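Local coordinates for protein separin (Saccharomyces cerevisiae, PDB 5U1T) that cleaves the cohesin subunit MCD1/SCC1 as a caspase-like cysteine protease at anaphase onset, releasing chromosomes for segregation, and is held inactive by securin before then, at residues 645-650 with 683-688; 651-654 with 660-663; 1424-1429 with 1445-1450. All coordinates share one frame; numbering follows the deposited sequence.

Contact 1 of 3, residues 645-650 with 683-688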
loop_
_atom_site.group_PDB
_atom_site.type_symbol
_atom_site.label_atom_id
_atom_site.label_comp_id
_atom_site.label_asym_id
_atom_site.label_seq_id
_atom_site.Cartn_x
_atom_site.Cartn_y
_atom_site.Cartn_z
ATOM N N ALA A 645 -15.532 8.843 2.029
ATOM C CA ALA A 645 -16.540 7.812 1.954
ATOM C C ALA A 645 -16.660 7.370 0.497
ATOM O O ALA A 645 -16.762 6.187 0.228
ATOM C CB ALA A 645 -17.855 8.300 2.500
ATOM N N ASP A 646 -16.599 8.314 -0.440
ATOM C CA ASP A 646 -16.769 7.998 -1.856
ATOM C C ASP A 646 -15.622 7.131 -2.386
ATOM O O ASP A 646 -15.875 6.094 -2.992
ATOM C CB ASP A 646 -16.907 9.278 -2.693
ATOM C CG ASP A 646 -18.350 9.791 -2.741
ATOM O OD1 ASP A 646 -19.252 9.021 -2.350
ATOM O OD2 ASP A 646 -18.601 10.949 -3.163
ATOM N N ASN A 647 -14.377 7.540 -2.145
ATOM C CA ASN A 647 -13.217 6.729 -2.508
ATOM C C ASN A 647 -13.265 5.333 -1.895
ATOM O O ASN A 647 -12.952 4.342 -2.565
ATOM C CB ASN A 647 -11.913 7.427 -2.087
ATOM C CG ASN A 647 -10.672 6.477 -2.105
ATOM O OD1 ASN A 647 -10.561 5.550 -1.289
ATOM N ND2 ASN A 647 -9.723 6.752 -3.002
ATOM N N TYR A 648 -13.625 5.241 -0.621
ATOM C CA TYR A 648 -13.517 3.959 0.071
ATOM C C TYR A 648 -14.705 3.049 -0.255
ATOM O O TYR A 648 -14.599 1.824 -0.150
ATOM C CB TYR A 648 -13.379 4.163 1.585
ATOM C CG TYR A 648 -11.949 4.379 2.030
ATOM C CD1 TYR A 648 -11.010 3.359 1.919
ATOM C CD2 TYR A 648 -11.529 5.602 2.558
ATOM C CE1 TYR A 648 -9.706 3.536 2.316
ATOM C CE2 TYR A 648 -10.212 5.793 2.963
ATOM C CZ TYR A 648 -9.308 4.755 2.841
ATOM O OH TYR A 648 -7.996 4.909 3.238
ATOM N N LEU A 649 -15.820 3.644 -0.663
ATOM C CA LEU A 649 -16.960 2.867 -1.119
ATOM C C LEU A 649 -16.607 2.170 -2.448
ATOM O O LEU A 649 -16.969 1.012 -2.691
ATOM C CB LEU A 649 -18.184 3.766 -1.274
ATOM C CG LEU A 649 -19.513 3.169 -1.727
ATOM C CD1 LEU A 649 -19.944 1.999 -0.849
ATOM C CD2 LEU A 649 -20.556 4.263 -1.717
ATOM N N LEU A 650 -15.881 2.904 -3.288
ATOM C CA LEU A 650 -15.435 2.427 -4.587
ATOM C C LEU A 650 -14.515 1.213 -4.430
ATOM O O LEU A 650 -14.725 0.182 -5.067
ATOM C CB LEU A 650 -14.727 3.558 -5.352
ATOM C CG LEU A 650 -14.275 3.252 -6.781
ATOM C CD1 LEU A 650 -15.339 2.422 -7.490
ATOM C CD2 LEU A 650 -13.953 4.526 -7.570
ATOM N N ALA A 683 -7.162 15.278 -4.648
ATOM C CA ALA A 683 -6.810 14.795 -5.977
ATOM C C ALA A 683 -6.112 13.449 -5.880
ATOM O O ALA A 683 -6.322 12.564 -6.708
ATOM C CB ALA A 683 -5.932 15.797 -6.690
ATOM N N LEU A 684 -5.270 13.304 -4.862
ATOM C CA LEU A 684 -4.631 12.031 -4.600
ATOM C C LEU A 684 -5.706 11.005 -4.300
ATOM O O LEU A 684 -5.651 9.862 -4.766
ATOM C CB LEU A 684 -3.641 12.143 -3.443
ATOM C CG LEU A 684 -2.215 12.603 -3.776
ATOM C CD1 LEU A 684 -1.464 12.989 -2.503
ATOM C CD2 LEU A 684 -1.444 11.536 -4.542
ATOM N N LEU A 685 -6.705 11.426 -3.539
ATOM C CA LEU A 685 -7.771 10.526 -3.147
ATOM C C LEU A 685 -8.606 10.080 -4.340
ATOM O O LEU A 685 -8.883 8.903 -4.508
ATOM C CB LEU A 685 -8.656 11.192 -2.115
ATOM C CG LEU A 685 -9.447 10.207 -1.274
ATOM C CD1 LEU A 685 -8.469 9.473 -0.391
ATOM C CD2 LEU A 685 -10.505 10.960 -0.460
ATOM N N HIS A 686 -9.003 11.035 -5.163
ATOM C CA HIS A 686 -9.757 10.741 -6.362
ATOM C C HIS A 686 -8.962 9.789 -7.289
ATOM O O HIS A 686 -9.484 8.766 -7.756
ATOM C CB HIS A 686 -10.113 12.063 -7.058
ATOM C CG HIS A 686 -10.873 11.905 -8.341
ATOM N ND1 HIS A 686 -11.814 10.917 -8.541
ATOM C CD2 HIS A 686 -10.836 12.625 -9.491
ATOM C CE1 HIS A 686 -12.316 11.028 -9.760
ATOM N NE2 HIS A 686 -11.744 12.059 -10.355
ATOM N N ALA A 687 -7.690 10.104 -7.521
ATOM C CA ALA A 687 -6.879 9.366 -8.486
ATOM C C ALA A 687 -6.589 7.949 -7.999
ATOM O O ALA A 687 -6.621 6.996 -8.769
ATOM C CB ALA A 687 -5.573 10.111 -8.773
ATOM N N SER A 688 -6.311 7.812 -6.713
ATOM C CA SER A 688 -5.968 6.515 -6.175
ATOM C C SER A 688 -7.100 5.505 -6.391
ATOM O O SER A 688 -6.850 4.334 -6.655
ATOM C CB SER A 688 -5.633 6.634 -4.690
ATOM O OG SER A 688 -4.829 5.552 -4.260
#
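The side-chain amide of Asn647 donates through ND2 to the main-chain carbonyl O of Leu685, 2.8 Å away, and this is the one hydrogen bond between the two helical segments. The bond is bent at the hydrogen, with an N-H...O angle of 141°. It also meets the carbonyl off its axis, the nitrogen tilted 27° from the carbonyl plane. Seen from Asn647 the geometry is more regular, since the oxygen lies close to the amide plane. With CG anti to the backbone N (chi1 165°), the amide is carried toward the neighbouring helix.

The same residue packs through its aliphatic part. Its CB rests 3.8 Å from CG of Leu685, and the two side chains cross obliquely, with CD1 of Leu685 coming to 4.0 Å from ND2. Leu685 thus supplies both the acceptor and an apolar branch next to the donor; Asn647 is buried, and the bond satisfies one N-H of its amide. The contact belongs to the helical domain, where helix 642-655 and helix 680-689 run in the same general direction and helix 659-672 comes between them in sequence. That intervening helix lies against both, since its Leu669 touches Asp646 as well as His686. The outer flanks are taken by helix 621-633, which packs on Ala645 and Leu649, and by helix 729-752, whose Lys741 hydrogen-bonds the backbone O of Ser688.

Within the first helix the other end of the amide leans on its neighbour: OD1 of Asn647 sits 3.7 Å above the ring plane of Tyr648, displaced toward the rim. Across the contact, the CB of Ser688 approaches the donor nitrogen ND2 of Asn647 at 4.4 Å, one helical turn beyond Leu685.

Contact 2 of 3, residues 651-654 with 660-663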
loop_
_atom_site.group_PDB
_atom_site.type_symbol
_atom_site.label_atom_id
_atom_site.label_comp_id
_atom_site.label_asym_id
_atom_site.label_seq_id
_atom_site.Cartn_x
_atom_site.Cartn_y
_atom_site.Cartn_z
ATOM N N GLU A 651 -13.512 1.339 -3.565
ATOM C CA GLU A 651 -12.571 0.263 -3.323
ATOM C C GLU A 651 -13.268 -0.949 -2.708
ATOM O O GLU A 651 -12.866 -2.077 -2.956
ATOM C CB GLU A 651 -11.430 0.748 -2.432
ATOM C CG GLU A 651 -10.671 1.952 -2.996
ATOM C CD GLU A 651 -9.605 1.569 -4.033
ATOM O OE1 GLU A 651 -8.417 1.471 -3.635
ATOM O OE2 GLU A 651 -9.943 1.366 -5.238
ATOM N N ALA A 652 -14.326 -0.730 -1.938
ATOM C CA ALA A 652 -15.053 -1.833 -1.313
ATOM C C ALA A 652 -15.907 -2.591 -2.334
ATOM O O ALA A 652 -15.946 -3.817 -2.316
ATOM C CB ALA A 652 -15.920 -1.325 -0.172
ATOM N N TYR A 653 -16.594 -1.867 -3.213
ATOM C CA TYR A 653 -17.301 -2.496 -4.324
ATOM C C TYR A 653 -16.354 -3.376 -5.145
ATOM O O TYR A 653 -16.652 -4.541 -5.426
ATOM C CB TYR A 653 -17.946 -1.439 -5.216
ATOM C CG TYR A 653 -19.219 -0.873 -4.647
ATOM C CD1 TYR A 653 -20.011 -1.630 -3.798
ATOM C CD2 TYR A 653 -19.629 0.422 -4.954
ATOM C CE1 TYR A 653 -21.181 -1.118 -3.267
ATOM C CE2 TYR A 653 -20.805 0.947 -4.424
ATOM C CZ TYR A 653 -21.578 0.173 -3.582
ATOM O OH TYR A 653 -22.739 0.684 -3.051
ATOM N N LEU A 654 -15.207 -2.811 -5.509
ATOM C CA LEU A 654 -14.190 -3.529 -6.255
ATOM C C LEU A 654 -13.691 -4.759 -5.496
ATOM O O LEU A 654 -13.609 -5.840 -6.070
ATOM C CB LEU A 654 -13.024 -2.608 -6.590
ATOM C CG LEU A 654 -13.322 -1.437 -7.528
ATOM C CD1 LEU A 654 -12.153 -0.482 -7.526
ATOM C CD2 LEU A 654 -13.602 -1.883 -8.934
ATOM N N ASP A 660 -20.560 -3.677 -11.273
ATOM C CA ASP A 660 -21.703 -2.813 -11.567
ATOM C C ASP A 660 -21.646 -1.502 -10.776
ATOM O O ASP A 660 -21.617 -0.411 -11.356
ATOM C CB ASP A 660 -23.028 -3.531 -11.268
ATOM C CG ASP A 660 -23.557 -4.354 -12.464
ATOM O OD1 ASP A 660 -23.034 -4.217 -13.602
ATOM O OD2 ASP A 660 -24.524 -5.129 -12.253
ATOM N N ASP A 661 -21.618 -1.610 -9.452
ATOM C CA ASP A 661 -21.683 -0.417 -8.616
ATOM C C ASP A 661 -20.405 0.392 -8.667
ATOM O O ASP A 661 -20.440 1.610 -8.575
ATOM C CB ASP A 661 -22.004 -0.792 -7.174
ATOM C CG ASP A 661 -23.328 -1.496 -7.052
ATOM O OD1 ASP A 661 -24.367 -0.871 -7.371
ATOM O OD2 ASP A 661 -23.327 -2.680 -6.652
ATOM N N ALA A 662 -19.283 -0.291 -8.813
ATOM C CA ALA A 662 -18.011 0.383 -8.985
ATOM C C ALA A 662 -18.006 1.306 -10.205
ATOM O O ALA A 662 -17.438 2.390 -10.170
ATOM C CB ALA A 662 -16.896 -0.627 -9.088
ATOM N N LEU A 663 -18.649 0.895 -11.287
ATOM C CA LEU A 663 -18.590 1.695 -12.499
ATOM C C LEU A 663 -19.498 2.920 -12.379
ATOM O O LEU A 663 -19.153 3.997 -12.878
ATOM C CB LEU A 663 -18.943 0.840 -13.716
ATOM C CG LEU A 663 -17.945 -0.288 -14.044
ATOM C CD1 LEU A 663 -18.463 -1.211 -15.144
ATOM C CD2 LEU A 663 -16.572 0.273 -14.415
#
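Tyr653 carries the methylene of Asp661 over one face of its ring, a CH-pi contact in which CB of Asp661 stands 3.5 Å from the centroid of the Tyr653 ring. The approach is only 14° off the ring normal, placing the carbon nearly over the centre. The Asp661 carboxylate is not laid flat on the ring, the two planes being 36° apart, and its OD1 is held instead by a salt bridge to Lys902. The ring is set for this by its first torsion, which leaves CG anti to the carbonyl carbon (chi1 -78°).

These residues belong to a helical hairpin of the helical domain: helix 642-655 ends, a short turn follows, and helix 659-672 runs back roughly antiparallel to it. Near the turn the backbones come close, with Tyr653 and Ala662 facing each other at a CA-CA distance of 5.5 Å, an approach suited to the small side chain of alanine. The methyl CB of Ala662 lies 4.1 Å from CB of Tyr653. From the following residue CD2 of Leu654 reaches the same methyl, 3.5 Å from CB of Ala662, while Leu695 of a later loop touches Leu654.

Contact 3 of 3, residues 1424-1429 with 1445-1450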
loop_
_atom_site.group_PDB
_atom_site.type_symbol
_atom_site.label_atom_id
_atom_site.label_comp_id
_atom_site.label_asym_id
_atom_site.label_seq_id
_atom_site.Cartn_x
_atom_site.Cartn_y
_atom_site.Cartn_z
ATOM N N ARG A 1424 44.425 -35.956 -8.822
ATOM C CA ARG A 1424 44.800 -37.066 -9.712
ATOM C C ARG A 1424 44.406 -36.728 -11.143
ATOM O O ARG A 1424 45.083 -37.099 -12.105
ATOM C CB ARG A 1424 44.118 -38.367 -9.270
ATOM C CG ARG A 1424 44.727 -39.686 -9.778
ATOM C CD ARG A 1424 43.983 -40.877 -9.139
ATOM N NE ARG A 1424 43.476 -40.523 -7.802
ATOM C CZ ARG A 1424 42.186 -40.467 -7.456
ATOM N NH1 ARG A 1424 41.835 -40.120 -6.217
ATOM N NH2 ARG A 1424 41.252 -40.764 -8.341
ATOM N N THR A 1425 43.278 -36.034 -11.262
ATOM C CA THR A 1425 42.813 -35.533 -12.543
ATOM C C THR A 1425 43.847 -34.555 -13.071
ATOM O O THR A 1425 44.247 -34.627 -14.236
ATOM C CB THR A 1425 41.442 -34.837 -12.434
ATOM O OG1 THR A 1425 40.510 -35.712 -11.794
ATOM C CG2 THR A 1425 40.933 -34.454 -13.813
ATOM N N GLU A 1426 44.285 -33.646 -12.206
ATOM C CA GLU A 1426 45.321 -32.710 -12.603
ATOM C C GLU A 1426 46.538 -33.470 -13.103
ATOM O O GLU A 1426 47.065 -33.137 -14.152
ATOM C CB GLU A 1426 45.714 -31.782 -11.467
ATOM C CG GLU A 1426 46.663 -30.680 -11.928
ATOM C CD GLU A 1426 47.065 -29.725 -10.811
ATOM O OE1 GLU A 1426 46.334 -28.744 -10.552
ATOM O OE2 GLU A 1426 48.118 -29.965 -10.190
ATOM N N SER A 1427 46.945 -34.509 -12.376
ATOM C CA SER A 1427 48.101 -35.324 -12.774
ATOM C C SER A 1427 47.964 -35.877 -14.181
ATOM O O SER A 1427 48.922 -35.849 -14.957
ATOM C CB SER A 1427 48.315 -36.495 -11.809
ATOM O OG SER A 1427 48.385 -36.065 -10.462
ATOM N N LYS A 1428 46.777 -36.384 -14.503
ATOM C CA LYS A 1428 46.555 -37.029 -15.792
ATOM C C LYS A 1428 46.628 -36.064 -16.964
ATOM O O LYS A 1428 47.209 -36.387 -17.994
ATOM C CB LYS A 1428 45.202 -37.746 -15.823
ATOM C CG LYS A 1428 45.126 -38.936 -14.886
ATOM C CD LYS A 1428 43.772 -39.603 -14.926
ATOM C CE LYS A 1428 43.736 -40.807 -13.993
ATOM N NZ LYS A 1428 42.399 -41.466 -13.998
ATOM N N PHE A 1429 46.050 -34.881 -16.813
ATOM C CA PHE A 1429 45.893 -33.993 -17.959
ATOM C C PHE A 1429 46.909 -32.860 -18.016
ATOM O O PHE A 1429 47.018 -32.183 -19.042
ATOM C CB PHE A 1429 44.476 -33.426 -17.972
ATOM C CG PHE A 1429 43.437 -34.455 -18.281
ATOM C CD1 PHE A 1429 43.181 -34.825 -19.594
ATOM C CD2 PHE A 1429 42.739 -35.081 -17.262
ATOM C CE1 PHE A 1429 42.228 -35.786 -19.887
ATOM C CE2 PHE A 1429 41.779 -36.050 -17.549
ATOM C CZ PHE A 1429 41.523 -36.400 -18.863
ATOM N N LEU A 1445 45.524 -21.572 -20.378
ATOM C CA LEU A 1445 45.266 -22.654 -19.442
ATOM C C LEU A 1445 45.164 -22.099 -18.040
ATOM O O LEU A 1445 45.998 -21.308 -17.639
ATOM C CB LEU A 1445 46.374 -23.697 -19.500
ATOM C CG LEU A 1445 46.508 -24.633 -18.299
ATOM C CD1 LEU A 1445 45.302 -25.545 -18.179
ATOM C CD2 LEU A 1445 47.758 -25.460 -18.457
ATOM N N VAL A 1446 44.148 -22.500 -17.290
ATOM C CA VAL A 1446 44.079 -22.138 -15.880
ATOM C C VAL A 1446 44.075 -23.409 -15.040
ATOM O O VAL A 1446 43.214 -24.266 -15.229
ATOM C CB VAL A 1446 42.837 -21.303 -15.577
ATOM C CG1 VAL A 1446 42.657 -21.159 -14.083
ATOM C CG2 VAL A 1446 42.940 -19.956 -16.264
ATOM N N MET A 1447 45.026 -23.538 -14.116
ATOM C CA MET A 1447 45.216 -24.809 -13.415
ATOM C C MET A 1447 45.539 -24.686 -11.917
ATOM O O MET A 1447 46.402 -23.897 -11.512
ATOM C CB MET A 1447 46.314 -25.609 -14.106
ATOM C CG MET A 1447 46.346 -27.051 -13.690
ATOM S SD MET A 1447 47.690 -27.945 -14.460
ATOM C CE MET A 1447 49.038 -27.575 -13.337
ATOM N N ASN A 1448 44.840 -25.492 -11.113
ATOM C CA ASN A 1448 44.919 -25.450 -9.648
ATOM C C ASN A 1448 44.672 -24.037 -9.151
ATOM O O ASN A 1448 45.116 -23.648 -8.076
ATOM C CB ASN A 1448 46.269 -25.968 -9.143
ATOM C CG ASN A 1448 46.280 -26.187 -7.636
ATOM O OD1 ASN A 1448 45.231 -26.144 -6.977
ATOM N ND2 ASN A 1448 47.467 -26.414 -7.082
ATOM N N GLU A 1449 43.920 -23.286 -9.945
ATOM C CA GLU A 1449 43.777 -21.854 -9.755
ATOM C C GLU A 1449 42.341 -21.433 -10.042
ATOM O O GLU A 1449 41.825 -21.702 -11.121
ATOM C CB GLU A 1449 44.762 -21.118 -10.673
ATOM C CG GLU A 1449 44.795 -19.602 -10.525
ATOM C CD GLU A 1449 45.756 -18.946 -11.514
ATOM O OE1 GLU A 1449 46.018 -19.557 -12.585
ATOM O OE2 GLU A 1449 46.259 -17.831 -11.212
ATOM N N LYS A 1450 41.691 -20.796 -9.072
ATOM C CA LYS A 1450 40.343 -20.271 -9.284
ATOM C C LYS A 1450 40.345 -19.217 -10.387
ATOM O O LYS A 1450 41.002 -18.184 -10.255
ATOM C CB LYS A 1450 39.774 -19.671 -7.997
ATOM C CG LYS A 1450 39.535 -20.679 -6.898
ATOM C CD LYS A 1450 38.897 -20.023 -5.688
ATOM C CE LYS A 1450 38.515 -21.065 -4.646
ATOM N NZ LYS A 1450 39.694 -21.894 -4.242
#
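Glu1426 reaches from its helix to the end of a strand, where its side chain lies across Met1447 and meets Asn1448. The setting is a beta-alpha-beta unit of the clan CD, caspase-like protease domain: strand 1412-1416, helix 1423-1436, then strand 1444-1447, the outermost strand on that side of the sheet within this chain. Glu1426 and Met1447 cross at about a right angle, with CG of Glu1426 3.9 Å from SD of Met1447. The carboxylate itself makes no hydrogen bond to residues 1445-1450. Its OE1 instead lies beside carbon, 3.6 Å from CG of Met1447 and near the methylene of Asn1448, whose amide plane is turned 59° from the carboxylate.

One shell farther out, OE2 of Glu1426 pairs with Lys1430 one turn along the same helix, and OE1 receives a weak hydrogen bond from Asn1417. The lysine would be expected to favour the charged carboxylate. The strand is positioned by backbone hydrogen bonds from Val1446 and Asn1448 to strand 1412-1416, whose Leu1416 also touches both Met1447 and Phe1429. A bend at the last torsion of the methionine (chi3 85°) turns its methyl toward the carboxyl carbon, leaving CE of Met1447 3.9 Å from CD of Glu1426.

How the contacts relate
Followed from the N terminus, the chain opens contact 1 on helix 642-655 and, a little farther along the same helix, opens contact 2. Contact 2 closes first, across the short turn to helix 659-672; contact 1 closes later, on helix 680-689, and so encloses it. The two meet where CD1 of Leu650 lies 3.4 Å from the backbone O of Ala662, and together they join three successive helices of the helical domain. Contact 3 comes in series, far downstream, closing the link from helix 1423-1436 to a protease-domain strand that is outermost in its sheet within this chain. Its centre lies about 68 Å from the centres of contacts 1 and 2.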